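Local coordinates for protein epoxide hydrolase (Aspergillus niger, PDB 3G02) that probably hydrolyses epoxides to vicinal diols as an alpha/beta-hydrolase-fold enzyme, here in an enantioselective form obtained by directed evolution, at residues A[368-373]-A[386-391]; A[83-88]-A[127-132]; A[96-101]-A[120-125]. The protein carries 9 engineered substitutions. All blocks are in the same frame, centred on the assembly; numbering follows the deposited sequence. Where two conformers were deposited one is given.

Contact 1: A[368-373]-A[386-391]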
loop_
_atom_site.group_PDB
_atom_site.type_symbol
_atom_site.label_atom_id
_atom_site.label_comp_id
_atom_site.label_asym_id
_atom_site.label_seq_id
_atom_site.Cartn_x
_atom_site.Cartn_y
_atom_site.Cartn_z
ATOM N N ARG A 368 22.084 25.337 -6.277
ATOM C CA ARG A 368 23.103 24.926 -5.316
ATOM C C ARG A 368 23.078 23.417 -5.138
ATOM O O ARG A 368 22.018 22.835 -4.884
ATOM C CB ARG A 368 22.896 25.603 -3.956
ATOM C CG ARG A 368 23.011 27.123 -3.953
ATOM C CD ARG A 368 24.455 27.606 -3.876
ATOM N NE ARG A 368 24.541 29.064 -3.750
ATOM C CZ ARG A 368 24.529 29.917 -4.776
ATOM N NH1 ARG A 368 24.431 29.477 -6.025
ATOM N NH2 ARG A 368 24.613 31.221 -4.549
ATOM N N ASP A 369 24.252 22.806 -5.296
ATOM C CA ASP A 369 24.490 21.393 -5.012
ATOM C C ASP A 369 24.935 21.228 -3.566
ATOM O O ASP A 369 25.493 22.158 -2.974
ATOM C CB ASP A 369 25.599 20.849 -5.920
ATOM C CG ASP A 369 25.079 20.321 -7.244
ATOM O OD1 ASP A 369 24.052 19.606 -7.252
ATOM O OD2 ASP A 369 25.714 20.603 -8.280
ATOM N N HIS A 370 24.694 20.047 -2.998
ATOM C CA HIS A 370 25.243 19.715 -1.693
ATOM C C HIS A 370 25.785 18.299 -1.693
ATOM O O HIS A 370 25.284 17.434 -2.414
ATOM C CB HIS A 370 24.199 19.928 -0.600
ATOM C CG HIS A 370 23.741 21.347 -0.496
ATOM N ND1 HIS A 370 24.465 22.315 0.165
ATOM C CD2 HIS A 370 22.658 21.974 -1.012
ATOM C CE1 HIS A 370 23.836 23.473 0.072
ATOM N NE2 HIS A 370 22.737 23.292 -0.638
ATOM N N ALA A 371 26.827 18.085 -0.896
ATOM C CA ALA A 371 27.533 16.810 -0.850
ATOM C C ALA A 371 26.788 15.754 -0.041
ATOM O O ALA A 371 26.979 14.553 -0.254
ATOM C CB ALA A 371 28.936 17.006 -0.296
ATOM N N GLU A 372 25.951 16.204 0.892
ATOM C CA GLU A 372 25.192 15.294 1.749
ATOM C C GLU A 372 23.776 15.789 2.037
ATOM O O GLU A 372 23.426 16.932 1.730
ATOM C CB GLU A 372 25.950 14.964 3.046
ATOM C CG GLU A 372 26.598 16.133 3.773
ATOM C CD GLU A 372 27.711 15.688 4.724
ATOM O OE1 GLU A 372 27.776 14.488 5.070
ATOM O OE2 GLU A 372 28.527 16.543 5.131
ATOM N N GLY A 373 22.966 14.909 2.620
ATOM C CA GLY A 373 21.573 15.219 2.906
ATOM C C GLY A 373 20.609 14.429 2.045
ATOM O O GLY A 373 20.852 14.199 0.856
ATOM N N LYS A 386 18.571 26.868 4.760
ATOM C CA LYS A 386 18.420 28.263 5.181
ATOM C C LYS A 386 19.374 29.186 4.427
ATOM O O LYS A 386 18.968 30.242 3.943
ATOM C CB LYS A 386 18.644 28.399 6.688
ATOM C CG LYS A 386 18.673 29.835 7.188
ATOM C CD LYS A 386 18.727 29.886 8.694
ATOM C CE LYS A 386 19.124 31.270 9.182
ATOM N NZ LYS A 386 20.526 31.598 8.797
ATOM N N THR A 387 20.639 28.785 4.341
ATOM C CA THR A 387 21.656 29.580 3.656
ATOM C C THR A 387 21.325 29.749 2.176
ATOM O O THR A 387 21.442 30.852 1.634
ATOM C CB THR A 387 23.059 28.966 3.855
ATOM O OG1 THR A 387 23.408 29.045 5.243
ATOM C CG2 THR A 387 24.120 29.698 3.032
ATOM N N ASP A 388 20.897 28.663 1.532
ATOM C CA ASP A 388 20.489 28.714 0.126
ATOM C C ASP A 388 19.299 29.637 -0.085
ATOM O O ASP A 388 19.308 30.464 -0.999
ATOM C CB ASP A 388 20.139 27.320 -0.394
ATOM C CG ASP A 388 21.355 26.435 -0.575
ATOM O OD1 ASP A 388 22.487 26.868 -0.254
ATOM O OD2 ASP A 388 21.166 25.289 -1.037
ATOM N N LEU A 389 18.281 29.501 0.762
ATOM C CA LEU A 389 17.085 30.340 0.655
ATOM C C LEU A 389 17.442 31.812 0.797
ATOM O O LEU A 389 17.000 32.636 -0.003
ATOM C CB LEU A 389 16.020 29.950 1.688
ATOM C CG LEU A 389 14.755 30.825 1.748
ATOM C CD1 LEU A 389 13.960 30.777 0.434
ATOM C CD2 LEU A 389 13.875 30.436 2.933
ATOM N N THR A 390 18.245 32.126 1.813
ATOM C CA THR A 390 18.673 33.502 2.072
ATOM C C THR A 390 19.420 34.077 0.869
ATOM O O THR A 390 19.129 35.192 0.431
ATOM C CB THR A 390 19.550 33.584 3.333
ATOM O OG1 THR A 390 18.808 33.106 4.460
ATOM C CG2 THR A 390 19.973 35.022 3.597
ATOM N N ALA A 391 20.363 33.307 0.329
ATOM C CA ALA A 391 21.117 33.721 -0.857
ATOM C C ALA A 391 20.203 33.935 -2.062
ATOM O O ALA A 391 20.388 34.886 -2.831
ATOM C CB ALA A 391 22.207 32.711 -1.177
HETATM O O HOH W 1 24.112 29.285 -0.894
#
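Arg368 and Asp388 mark the closest approach of the two backbones, with CA of Arg368 and CA of Asp388 7.1 Å apart. Arg368 lies on strand 362-369, and the chain runs on from His370 to Gly373 as loop. Residues 386-391 are part of helix 382-396. The contact is made by side chains alone.

Its centre is the carboxylate of Asp388. His370 NE2 donates to Asp388 OD2 at 2.6 Å. The bond is short and nearly straight, with an N-H...O angle of 169°. OD2 lies in the plane of the imidazole. The ring nitrogen meets OD2 on the syn side but somewhat out of the carboxylate plane, and the two planes are 24° apart. OD2 also bonds to Ser344 OG, and Phe346 stacks on the His370 ring.

Arg368 runs past the same carboxylate. Its CB is 3.4 Å from Asp388 OD2, and its CG packs against OD1. The bend at chi2 (-82°) carries the guanidinium past the aspartate instead of into a direct ion pair. One water joins them: it accepts from Arg368 NE at 2.9 Å and donates to Asp388 OD1 at 3.0 Å. The guanidinium end reaches on to Ala391 CB.

A His-carboxylate hydrogen bond thus ties the loop that leaves the last strand of the alpha/beta-hydrolase sheet to C-terminal helix 382-396, away from the predicted active-site residues.

Contact 2: A[83-88]-A[127-132]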
loop_
_atom_site.group_PDB
_atom_site.type_symbol
_atom_site.label_atom_id
_atom_site.label_comp_id
_atom_site.label_asym_id
_atom_site.label_seq_id
_atom_site.Cartn_x
_atom_site.Cartn_y
_atom_site.Cartn_z
ATOM N N ASN A 83 5.031 24.692 20.946
ATOM C CA ASN A 83 4.497 25.947 21.463
ATOM C C ASN A 83 5.551 27.025 21.725
ATOM O O ASN A 83 5.215 28.126 22.171
ATOM C CB ASN A 83 3.670 25.670 22.721
ATOM C CG ASN A 83 2.393 24.902 22.419
ATOM O OD1 ASN A 83 1.811 25.042 21.341
ATOM N ND2 ASN A 83 1.951 24.090 23.372
ATOM N N SER A 84 6.811 26.714 21.421
ATOM C CA SER A 84 7.912 27.665 21.597
ATOM C C SER A 84 7.990 28.717 20.490
ATOM O O SER A 84 8.701 29.712 20.634
ATOM C CB SER A 84 9.255 26.935 21.740
ATOM O OG SER A 84 9.649 26.309 20.531
ATOM N N PHE A 85 7.271 28.493 19.390
ATOM C CA PHE A 85 7.215 29.443 18.282
ATOM C C PHE A 85 5.794 29.968 18.118
ATOM O O PHE A 85 4.843 29.286 18.505
ATOM C CB PHE A 85 7.683 28.783 16.979
ATOM C CG PHE A 85 9.167 28.567 16.911
ATOM C CD1 PHE A 85 10.004 29.539 16.369
ATOM C CD2 PHE A 85 9.733 27.391 17.397
ATOM C CE1 PHE A 85 11.381 29.339 16.312
ATOM C CE2 PHE A 85 11.110 27.182 17.340
ATOM C CZ PHE A 85 11.932 28.158 16.795
ATOM N N PRO A 86 5.644 31.186 17.558
ATOM C CA PRO A 86 4.294 31.702 17.313
ATOM C C PRO A 86 3.512 30.784 16.377
ATOM O O PRO A 86 4.021 30.403 15.321
ATOM C CB PRO A 86 4.546 33.056 16.636
ATOM C CG PRO A 86 5.917 33.452 17.098
ATOM C CD PRO A 86 6.676 32.155 17.144
ATOM N N GLN A 87 2.305 30.411 16.796
ATOM C CA GLN A 87 1.367 29.669 15.952
ATOM C C GLN A 87 0.024 30.374 15.951
ATOM O O GLN A 87 -0.369 30.988 16.951
ATOM C CB GLN A 87 1.142 28.251 16.469
ATOM C CG GLN A 87 2.364 27.361 16.558
ATOM C CD GLN A 87 2.017 26.044 17.208
ATOM O OE1 GLN A 87 1.601 25.105 16.536
ATOM N NE2 GLN A 87 2.161 25.972 18.526
ATOM N N PHE A 88 -0.685 30.261 14.832
ATOM C CA PHE A 88 -2.000 30.871 14.673
ATOM C C PHE A 88 -2.901 29.974 13.847
ATOM O O PHE A 88 -2.432 29.046 13.184
ATOM C CB PHE A 88 -1.880 32.227 13.969
ATOM C CG PHE A 88 -0.883 33.161 14.596
ATOM C CD1 PHE A 88 0.455 33.131 14.207
ATOM C CD2 PHE A 88 -1.284 34.075 15.568
ATOM C CE1 PHE A 88 1.384 33.992 14.782
ATOM C CE2 PHE A 88 -0.364 34.944 16.148
ATOM C CZ PHE A 88 0.972 34.904 15.756
ATOM N N PRO A 127 13.705 23.643 13.020
ATOM C CA PRO A 127 15.146 23.925 13.070
ATOM C C PRO A 127 15.561 25.201 12.331
ATOM O O PRO A 127 16.385 25.961 12.850
ATOM C CB PRO A 127 15.762 22.674 12.430
ATOM C CG PRO A 127 14.805 21.593 12.819
ATOM C CD PRO A 127 13.456 22.246 12.606
ATOM N N ILE A 128 14.983 25.448 11.156
ATOM C CA ILE A 128 15.278 26.674 10.404
ATOM C C ILE A 128 14.743 27.927 11.113
ATOM O O ILE A 128 15.442 28.939 11.207
ATOM C CB ILE A 128 14.792 26.580 8.935
ATOM C CG1 ILE A 128 15.720 25.647 8.146
ATOM C CG2 ILE A 128 14.709 27.973 8.286
ATOM C CD1 ILE A 128 15.276 25.348 6.730
ATOM N N LEU A 129 13.516 27.858 11.621
ATOM C CA LEU A 129 12.969 28.967 12.408
ATOM C C LEU A 129 13.855 29.294 13.609
ATOM O O LEU A 129 14.081 30.470 13.921
ATOM C CB LEU A 129 11.529 28.679 12.855
ATOM C CG LEU A 129 10.462 28.554 11.760
ATOM C CD1 LEU A 129 9.094 28.401 12.405
ATOM C CD2 LEU A 129 10.481 29.739 10.800
ATOM N N GLN A 130 14.370 28.256 14.268
ATOM C CA GLN A 130 15.250 28.436 15.422
ATOM C C GLN A 130 16.528 29.177 15.036
ATOM O O GLN A 130 16.949 30.098 15.740
ATOM C CB GLN A 130 15.578 27.087 16.070
ATOM C CG GLN A 130 16.486 27.186 17.308
ATOM C CD GLN A 130 15.848 27.948 18.469
ATOM O OE1 GLN A 130 14.632 27.913 18.663
ATOM N NE2 GLN A 130 16.678 28.627 19.254
ATOM N N LEU A 131 17.124 28.792 13.911
ATOM C CA LEU A 131 18.322 29.464 13.422
ATOM C C LEU A 131 18.051 30.950 13.193
ATOM O O LEU A 131 18.840 31.799 13.609
ATOM C CB LEU A 131 18.840 28.801 12.145
ATOM C CG LEU A 131 19.409 27.383 12.266
ATOM C CD1 LEU A 131 19.593 26.783 10.887
ATOM C CD2 LEU A 131 20.724 27.357 13.048
ATOM N N PHE A 132 16.922 31.262 12.560
ATOM C CA PHE A 132 16.548 32.657 12.333
ATOM C C PHE A 132 16.354 33.440 13.629
ATOM O O PHE A 132 16.848 34.565 13.753
ATOM C CB PHE A 132 15.299 32.760 11.454
ATOM C CG PHE A 132 15.593 32.733 9.981
ATOM C CD1 PHE A 132 16.154 33.844 9.352
ATOM C CD2 PHE A 132 15.307 31.606 9.218
ATOM C CE1 PHE A 132 16.431 33.835 7.984
ATOM C CE2 PHE A 132 15.576 31.590 7.851
ATOM C CZ PHE A 132 16.140 32.705 7.232
#
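Phe85 and Leu129 join the antiparallel end of the alpha/beta-hydrolase sheet to helix 126-135. Phe85 sits in the loop just before strand 87-92, the outermost strand on that side. Leu129 and Gln130 lie on the helix. The backbones stand well apart, with CA of Phe85 and CA of Leu129 separated by 8.2 Å, and the phenyl ring spans the gap.

The Phe85 ring extends toward the helix, and its far end does the touching. Phe85 CE1 lies 3.5 Å from Leu129 CB and 3.7 Å from the Leu129 backbone C. Phe85 CZ lies 3.5 Å from Gln130 N. The ring therefore rests against the helix backbone as well as its side chains, and its axis crosses the Leu129 side chain obliquely.

Gln130 reaches the ring from another direction. Its CG is anti to the backbone N (chi1 -179°), and the chain then bends at chi2 (64°). This brings OE1 to 3.3 Å from Phe85 CZ, with the amide plane 78° from the ring plane. OE1 also takes a weak hydrogen bond from Arg133 NH2. The other end of the amide is held along the helix, where NE2 bonds to Glu134.

Arg133 makes a cation-pi contact with Phe85, and its NH1 bonds to Ser84 O. Leu129 also packs on Leu102, Leu145 and Val147, so it faces the sheet.

No hydrogen bond passes between 83-88 and 127-132. Gln130 OE1 only lies obliquely against CZ of the ring. Between these two segments the join therefore depends on apolar packing of a phenyl ring against the helix.

Contact 3: A[96-101]-A[120-125]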
loop_
_atom_site.group_PDB
_atom_site.type_symbol
_atom_site.label_atom_id
_atom_site.label_comp_id
_atom_site.label_asym_id
_atom_site.label_seq_id
_atom_site.Cartn_x
_atom_site.Cartn_y
_atom_site.Cartn_z
ATOM N N THR A 96 -10.053 25.540 8.629
ATOM C CA THR A 96 -9.144 26.081 9.632
ATOM C C THR A 96 -7.723 25.850 9.133
ATOM O O THR A 96 -7.296 24.705 8.977
ATOM C CB THR A 96 -9.348 25.408 10.999
ATOM O OG1 THR A 96 -10.684 25.661 11.458
ATOM C CG2 THR A 96 -8.356 25.945 12.028
ATOM N N ILE A 97 -7.007 26.935 8.855
ATOM C CA ILE A 97 -5.623 26.831 8.405
ATOM C C ILE A 97 -4.685 27.251 9.521
ATOM O O ILE A 97 -4.650 28.417 9.916
ATOM C CB ILE A 97 -5.358 27.643 7.109
ATOM C CG1 ILE A 97 -6.274 27.157 5.973
ATOM C CG2 ILE A 97 -3.879 27.570 6.701
ATOM C CD1 ILE A 97 -6.196 25.647 5.677
ATOM N N HIS A 98 -3.948 26.272 10.031
ATOM C CA HIS A 98 -2.922 26.475 11.036
ATOM C C HIS A 98 -1.622 26.936 10.371
ATOM O O HIS A 98 -1.308 26.533 9.245
ATOM C CB HIS A 98 -2.714 25.162 11.802
ATOM C CG HIS A 98 -1.448 25.111 12.595
ATOM N ND1 HIS A 98 -0.264 24.633 12.075
ATOM C CD2 HIS A 98 -1.183 25.473 13.871
ATOM C CE1 HIS A 98 0.679 24.711 12.997
ATOM N NE2 HIS A 98 0.148 25.216 14.096
ATOM N N PHE A 99 -0.876 27.795 11.059
ATOM C CA PHE A 99 0.464 28.155 10.602
ATOM C C PHE A 99 1.353 28.571 11.754
ATOM O O PHE A 99 0.881 29.126 12.744
ATOM C CB PHE A 99 0.444 29.237 9.502
ATOM C CG PHE A 99 -0.214 30.536 9.905
ATOM C CD1 PHE A 99 -1.591 30.701 9.786
ATOM C CD2 PHE A 99 0.554 31.608 10.355
ATOM C CE1 PHE A 99 -2.200 31.907 10.137
ATOM C CE2 PHE A 99 -0.046 32.815 10.712
ATOM C CZ PHE A 99 -1.422 32.965 10.598
ATOM N N ALA A 100 2.642 28.257 11.629
ATOM C CA ALA A 100 3.665 28.807 12.502
ATOM C C ALA A 100 4.302 29.965 11.749
ATOM O O ALA A 100 4.273 30.011 10.516
ATOM C CB ALA A 100 4.706 27.752 12.836
ATOM N N ALA A 101 4.875 30.917 12.483
ATOM C CA ALA A 101 5.468 32.078 11.831
ATOM C C ALA A 101 6.507 32.778 12.681
ATOM O O ALA A 101 6.423 32.774 13.904
ATOM C CB ALA A 101 4.386 33.079 11.434
ATOM N N GLY A 120 5.540 14.871 6.111
ATOM C CA GLY A 120 6.008 15.977 6.925
ATOM C C GLY A 120 4.914 16.871 7.471
ATOM O O GLY A 120 3.731 16.509 7.503
ATOM N N SER A 121 5.324 18.056 7.911
ATOM C CA SER A 121 4.420 19.017 8.529
ATOM C C SER A 121 5.175 20.314 8.776
ATOM O O SER A 121 6.376 20.409 8.516
ATOM C CB SER A 121 3.892 18.486 9.863
ATOM O OG SER A 121 4.931 18.471 10.826
ATOM N N PHE A 122 4.472 21.291 9.335
ATOM C CA PHE A 122 5.072 22.576 9.687
ATOM C C PHE A 122 6.303 22.442 10.595
ATOM O O PHE A 122 7.223 23.271 10.534
ATOM C CB PHE A 122 4.023 23.496 10.335
ATOM C CG PHE A 122 3.647 23.112 11.743
ATOM C CD1 PHE A 122 2.763 22.062 11.983
ATOM C CD2 PHE A 122 4.173 23.806 12.833
ATOM C CE1 PHE A 122 2.421 21.707 13.280
ATOM C CE2 PHE A 122 3.837 23.458 14.134
ATOM C CZ PHE A 122 2.956 22.409 14.364
ATOM N N VAL A 123 6.316 21.378 11.395
ATOM C CA VAL A 123 7.372 21.122 12.371
ATOM C C VAL A 123 8.729 20.946 11.691
ATOM O O VAL A 123 9.765 21.298 12.253
ATOM C CB VAL A 123 7.040 19.878 13.233
ATOM C CG1 VAL A 123 8.081 19.669 14.331
ATOM C CG2 VAL A 123 5.658 20.021 13.849
ATOM N N GLU A 124 8.720 20.414 10.474
ATOM C CA GLU A 124 9.961 20.217 9.732
ATOM C C GLU A 124 10.785 21.489 9.582
ATOM O O GLU A 124 12.000 21.421 9.382
ATOM C CB GLU A 124 9.670 19.646 8.354
ATOM C CG GLU A 124 9.163 18.236 8.386
ATOM C CD GLU A 124 8.934 17.683 7.002
ATOM O OE1 GLU A 124 8.376 18.407 6.152
ATOM O OE2 GLU A 124 9.310 16.519 6.765
ATOM N N PHE A 125 10.126 22.642 9.654
ATOM C CA PHE A 125 10.814 23.916 9.497
ATOM C C PHE A 125 11.259 24.552 10.806
ATOM O O PHE A 125 11.868 25.620 10.793
ATOM C CB PHE A 125 9.959 24.887 8.670
ATOM C CG PHE A 125 9.843 24.494 7.226
ATOM C CD1 PHE A 125 10.890 24.744 6.344
ATOM C CD2 PHE A 125 8.701 23.852 6.748
ATOM C CE1 PHE A 125 10.805 24.370 5.006
ATOM C CE2 PHE A 125 8.604 23.477 5.413
ATOM C CZ PHE A 125 9.657 23.737 4.539
#
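His98 points one corner of its imidazole straight at the face of Phe122. The corner is CE1, 3.3 Å above the phenyl plane and over its centre, so that it is about equally far from all six ring carbons. The planes stand 65° apart and the centroids 4.3 Å apart, a T-shaped (edge-to-face) pair with histidine as the edge. Ala100, two residues along strand 95-102, adds a methyl: its CB lies 4.0 Å from Phe122 CD2.

Phe122 carries CG between its backbone N and carbonyl carbon (chi1 73°), which turns the ring toward the strand. Its opposite face is backed by CG2 of the next residue, Val123, nearer the rim. The phenyl is thus sandwiched between an imidazole edge and a valine methyl. An ST turn opens the 3-10 segment 122-125: Ser121 OG accepts from Val123 N at 3.3 Å.

His98 is fixed by both ring nitrogens. ND1 bonds to Ser149 OG and NE2 to Gln87 OE1, which ties the ring to the loop after strand 143-148 and to strand 87-92. Phe155 adds a further edge-to-face contact. Phe122 itself also rests on Gln87, Ser149 and Thr154.

The two hydrogen bonds hold the imidazole in rotation and leave CE1, between the nitrogens, directed at the aromatic face. A CE1-H over a phenyl centre is a CH-pi contact. Its polarised hydrogen probably strengthens the attraction, while the buried nitrogens find their polar partners elsewhere.

In the fold
From the N terminus, residues 83-88 lead into strand 87-92, and 96-101 follow on its antiparallel neighbour 95-102. The chain then passes through strand 110-115 to 120-125, where contact 3 closes. It enters helix 126-135 at once, and contact 2 closes at 127-132, so contact 3 is nested inside contact 2. Their segments touch through paired strands and through Gln87. Contact 1 comes later, in series, and closes a short connection, mostly helical, from the end of the last strand into helix 382-396. Contacts 1 and 2 concern opposite outer strands of one sheet, yet they meet where Lys386 and Thr390 pack on Leu131 and Phe132, joining the two helices.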